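PDB 3LSO: putative membrane anchored protein from Corynebacterium diphtheriae, which is of unknown function but is probably displayed at the cell surface on a membrane anchor, as an elongated, all-beta protein with an E-set-like N-terminal domain. Local coordinates for residues Ala333-Asn343 against Tyr393-Val404. Numbering follows the deposited sequence.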
loop_
_atom_site.group_PDB
_atom_site.type_symbol
_atom_site.label_atom_id
_atom_site.label_comp_id
_atom_site.label_asym_id
_atom_site.label_seq_id
_atom_site.Cartn_x
_atom_site.Cartn_y
_atom_site.Cartn_z
ATOM N N ALA B 333 -40.471 -5.369 2.520
ATOM C CA ALA B 333 -41.725 -4.620 2.550
ATOM C C ALA B 333 -42.931 -5.550 2.776
ATOM O O ALA B 333 -42.953 -6.688 2.282
ATOM C CB ALA B 333 -41.885 -3.820 1.284
ATOM N N PRO B 334 -43.948 -5.075 3.518
ATOM C CA PRO B 334 -44.110 -3.763 4.115
ATOM C C PRO B 334 -43.444 -3.628 5.488
ATOM O O PRO B 334 -43.133 -4.621 6.138
ATOM C CB PRO B 334 -45.609 -3.681 4.295
ATOM C CG PRO B 334 -46.005 -5.082 4.614
ATOM C CD PRO B 334 -45.131 -5.923 3.753
ATOM N N ILE B 335 -43.224 -2.398 5.921
ATOM C CA ILE B 335 -42.767 -2.147 7.265
ATOM C C ILE B 335 -43.570 -0.955 7.765
ATOM O O ILE B 335 -44.249 -0.287 6.969
ATOM C CB ILE B 335 -41.248 -1.833 7.331
ATOM C CG1 ILE B 335 -40.925 -0.542 6.591
ATOM C CG2 ILE B 335 -40.440 -2.974 6.771
ATOM C CD1 ILE B 335 -39.484 -0.053 6.768
ATOM N N ARG B 336 -43.483 -0.698 9.074
ATOM C CA ARG B 336 -44.186 0.415 9.717
ATOM C C ARG B 336 -43.201 1.416 10.219
ATOM O O ARG B 336 -42.323 1.053 10.996
ATOM C CB ARG B 336 -44.989 -0.113 10.878
ATOM C CG ARG B 336 -45.895 -1.267 10.467
ATOM C CD ARG B 336 -47.187 -0.710 9.880
ATOM N NE ARG B 336 -47.998 -0.041 10.909
ATOM C CZ ARG B 336 -49.104 0.629 10.641
ATOM N NH1 ARG B 336 -49.515 0.713 9.367
ATOM N NH2 ARG B 336 -49.795 1.193 11.625
ATOM N N VAL B 337 -43.325 2.663 9.749
ATOM C CA VAL B 337 -42.453 3.763 10.157
ATOM C C VAL B 337 -43.333 4.928 10.568
ATOM O O VAL B 337 -44.208 5.358 9.814
ATOM C CB VAL B 337 -41.522 4.229 8.996
ATOM C CG1 VAL B 337 -40.800 5.544 9.331
ATOM C CG2 VAL B 337 -40.508 3.158 8.614
ATOM N N TYR B 338 -43.087 5.450 11.759
ATOM C CA TYR B 338 -43.862 6.546 12.297
ATOM C C TYR B 338 -43.196 7.894 12.074
ATOM O O TYR B 338 -43.761 8.705 11.370
ATOM C CB TYR B 338 -44.119 6.302 13.779
ATOM C CG TYR B 338 -44.517 4.874 14.074
ATOM C CD1 TYR B 338 -45.556 4.271 13.356
ATOM C CD2 TYR B 338 -43.863 4.114 15.068
ATOM C CE1 TYR B 338 -45.949 2.987 13.591
ATOM C CE2 TYR B 338 -44.262 2.790 15.312
ATOM C CZ TYR B 338 -45.320 2.250 14.546
ATOM O OH TYR B 338 -45.773 0.971 14.724
ATOM N N GLU B 339 -42.043 8.165 12.703
ATOM C CA GLU B 339 -41.329 9.443 12.493
ATOM C C GLU B 339 -40.008 9.237 11.841
ATOM O O GLU B 339 -39.323 8.243 12.098
ATOM C CB GLU B 339 -40.993 10.125 13.797
ATOM C CG GLU B 339 -41.615 11.435 14.006
ATOM C CD GLU B 339 -41.156 12.013 15.321
ATOM O OE1 GLU B 339 -39.917 11.972 15.609
ATOM O OE2 GLU B 339 -42.046 12.469 16.076
ATOM N N ILE B 340 -39.629 10.214 11.034
ATOM C CA ILE B 340 -38.246 10.330 10.598
ATOM C C ILE B 340 -37.917 11.803 10.619
ATOM O O ILE B 340 -38.805 12.648 10.464
ATOM C CB ILE B 340 -37.980 9.684 9.215
ATOM C CG1 ILE B 340 -38.725 10.412 8.116
ATOM C CG2 ILE B 340 -38.298 8.202 9.232
ATOM C CD1 ILE B 340 -38.175 10.099 6.774
ATOM N N GLY B 341 -36.660 12.113 10.883
ATOM C CA GLY B 341 -36.207 13.496 10.789
ATOM C C GLY B 341 -34.708 13.541 10.868
ATOM O O GLY B 341 -34.093 12.572 11.357
ATOM N N ILE B 342 -34.116 14.636 10.379
ATOM C CA ILE B 342 -32.673 14.869 10.538
ATOM C C ILE B 342 -32.352 15.570 11.865
ATOM O O ILE B 342 -32.971 16.587 12.194
ATOM C CB ILE B 342 -32.116 15.728 9.395
ATOM C CG1 ILE B 342 -32.201 14.972 8.080
ATOM C CG2 ILE B 342 -30.656 16.151 9.686
ATOM C CD1 ILE B 342 -32.571 15.878 6.923
ATOM N N ASN B 343 -31.370 15.034 12.593
ATOM C CA ASN B 343 -30.871 15.613 13.852
ATOM C C ASN B 343 -29.432 16.072 13.649
ATOM O O ASN B 343 -28.533 15.266 13.378
ATOM C CB ASN B 343 -30.920 14.574 14.980
ATOM C CG ASN B 343 -30.527 15.151 16.359
ATOM O OD1 ASN B 343 -31.209 16.012 16.897
ATOM N ND2 ASN B 343 -29.460 14.640 16.937
ATOM N N TYR B 393 -33.828 19.143 15.437
ATOM C CA TYR B 393 -34.581 18.031 14.903
ATOM C C TYR B 393 -35.992 18.456 14.607
ATOM O O TYR B 393 -36.606 19.186 15.424
ATOM C CB TYR B 393 -34.626 16.926 15.933
ATOM C CG TYR B 393 -35.403 15.719 15.521
ATOM C CD1 TYR B 393 -34.808 14.726 14.742
ATOM C CD2 TYR B 393 -36.723 15.540 15.943
ATOM C CE1 TYR B 393 -35.511 13.586 14.385
ATOM C CE2 TYR B 393 -37.438 14.406 15.582
ATOM C CZ TYR B 393 -36.822 13.433 14.809
ATOM O OH TYR B 393 -37.501 12.305 14.448
ATOM N N ARG B 394 -36.501 17.994 13.465
ATOM C CA ARG B 394 -37.877 18.179 13.096
ATOM C C ARG B 394 -38.322 16.848 12.565
ATOM O O ARG B 394 -37.784 16.385 11.548
ATOM C CB ARG B 394 -38.019 19.203 11.986
ATOM C CG ARG B 394 -37.517 20.606 12.328
ATOM C CD ARG B 394 -38.398 21.275 13.349
ATOM N NE ARG B 394 -37.981 22.642 13.553
ATOM C CZ ARG B 394 -36.995 23.019 14.361
ATOM N NH1 ARG B 394 -36.292 22.116 15.058
ATOM N NH2 ARG B 394 -36.710 24.315 14.458
ATOM N N GLY B 395 -39.311 16.235 13.240
ATOM C CA GLY B 395 -39.788 14.895 12.897
ATOM C C GLY B 395 -41.155 14.836 12.237
ATOM O O GLY B 395 -42.131 15.417 12.723
ATOM N N PHE B 396 -41.228 14.078 11.157
ATOM C CA PHE B 396 -42.359 14.097 10.244
ATOM C C PHE B 396 -43.101 12.791 10.245
ATOM O O PHE B 396 -42.485 11.728 10.324
ATOM C CB PHE B 396 -41.827 14.328 8.839
ATOM C CG PHE B 396 -41.217 15.694 8.638
ATOM C CD1 PHE B 396 -41.993 16.752 8.133
ATOM C CD2 PHE B 396 -39.863 15.917 8.929
ATOM C CE1 PHE B 396 -41.426 18.019 7.928
ATOM C CE2 PHE B 396 -39.282 17.169 8.724
ATOM C CZ PHE B 396 -40.063 18.235 8.213
ATOM N N HIS B 397 -44.419 12.851 10.150
ATOM C CA HIS B 397 -45.230 11.653 10.118
ATOM C C HIS B 397 -46.025 11.634 8.833
ATOM O O HIS B 397 -46.569 12.642 8.419
ATOM C CB HIS B 397 -46.218 11.663 11.272
ATOM C CG HIS B 397 -45.610 11.416 12.615
ATOM N ND1 HIS B 397 -44.774 12.324 13.219
ATOM C CD2 HIS B 397 -45.763 10.401 13.497
ATOM C CE1 HIS B 397 -44.415 11.866 14.403
ATOM N NE2 HIS B 397 -45.006 10.705 14.598
ATOM N N SER B 398 -46.127 10.482 8.203
ATOM C CA SER B 398 -46.920 10.376 6.996
ATOM C C SER B 398 -48.358 10.787 7.287
ATOM O O SER B 398 -48.893 10.511 8.366
ATOM C CB SER B 398 -46.889 8.941 6.511
ATOM O OG SER B 398 -47.881 8.746 5.522
ATOM N N ASP B 399 -49.002 11.447 6.339
ATOM C CA ASP B 399 -50.403 11.797 6.548
ATOM C C ASP B 399 -51.340 10.780 5.921
ATOM O O ASP B 399 -52.523 11.036 5.754
ATOM C CB ASP B 399 -50.709 13.227 6.093
ATOM C CG ASP B 399 -50.503 13.438 4.589
ATOM O OD1 ASP B 399 -49.907 12.563 3.897
ATOM O OD2 ASP B 399 -50.942 14.502 4.092
ATOM N N THR B 400 -50.806 9.624 5.564
ATOM C CA THR B 400 -51.628 8.455 5.210
ATOM C C THR B 400 -51.224 7.357 6.186
ATOM O O THR B 400 -50.783 7.649 7.301
ATOM C CB THR B 400 -51.373 7.997 3.774
ATOM O OG1 THR B 400 -49.956 7.871 3.595
ATOM C CG2 THR B 400 -51.892 9.029 2.784
ATOM N N SER B 401 -51.333 6.103 5.788
ATOM C CA SER B 401 -50.932 5.038 6.670
ATOM C C SER B 401 -49.444 5.097 6.975
ATOM O O SER B 401 -48.638 5.541 6.146
ATOM C CB SER B 401 -51.266 3.684 6.057
ATOM O OG SER B 401 -50.733 2.636 6.855
ATOM N N TYR B 402 -49.097 4.619 8.167
ATOM C CA TYR B 402 -47.712 4.411 8.581
ATOM C C TYR B 402 -47.056 3.216 7.869
ATOM O O TYR B 402 -45.897 2.858 8.169
ATOM C CB TYR B 402 -47.638 4.152 10.096
ATOM C CG TYR B 402 -47.751 5.368 10.999
ATOM C CD1 TYR B 402 -47.161 6.567 10.652
ATOM C CD2 TYR B 402 -48.437 5.305 12.210
ATOM C CE1 TYR B 402 -47.238 7.667 11.462
ATOM C CE2 TYR B 402 -48.507 6.402 13.030
ATOM C CZ TYR B 402 -47.908 7.588 12.641
ATOM O OH TYR B 402 -47.946 8.719 13.438
ATOM N N SER B 403 -47.773 2.571 6.965
ATOM C CA SER B 403 -47.163 1.465 6.264
ATOM C C SER B 403 -46.295 1.934 5.096
ATOM O O SER B 403 -46.717 2.732 4.258
ATOM C CB SER B 403 -48.220 0.455 5.817
ATOM O OG SER B 403 -48.598 -0.360 6.916
ATOM N N VAL B 404 -45.073 1.420 5.051
ATOM C CA VAL B 404 -44.194 1.626 3.924
ATOM C C VAL B 404 -44.415 0.431 3.036
ATOM O O VAL B 404 -44.127 -0.696 3.416
ATOM C CB VAL B 404 -42.767 1.716 4.406
ATOM C CG1 VAL B 404 -41.781 1.843 3.222
ATOM C CG2 VAL B 404 -42.649 2.892 5.367
HETATM O O HOH W 1 -44.725 8.188 9.055
HETATM O O HOH W 2 -35.533 17.045 9.715
#
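Y338 turns a ring edge onto the face of Y402, planes 71° apart and centroids 4.8 Å from each other, and around this T-shaped stack strand 335-343 shows how one strand can pair antiparallel with two in succession, 403-404 and 394-398. Between the two, water 1 fills in for direct pairing, donating to V337 O and Y338 O and accepting from S398 N. On the face that carries I335 and V404 the side chains are buried and run alongside each other, CG1 of I335 3.6 Å from CB of V404. On the other face, Y393 reaches across G341 and its hydroxyl donates to E339. That bond, 2.7 Å from Y393 OH to E339 OE1, arrives on the anti side of a carboxylate also held by T365 and W382. Toward P334 and S401 the contact opens to solvent. Here R336, its chain bent at chi2 (-84°) and chi3, lays its guanidinium over Y402 CB and sends NH1 in plane to S403 OG at 2.8 Å. On its other edge strand 335-343 pairs with strand 425-435, where Y338 and E339 form a classic beta bulge opposite Y434; strand 361-366 flanks 394-398, while I340 and I342 pack against strand 410-417.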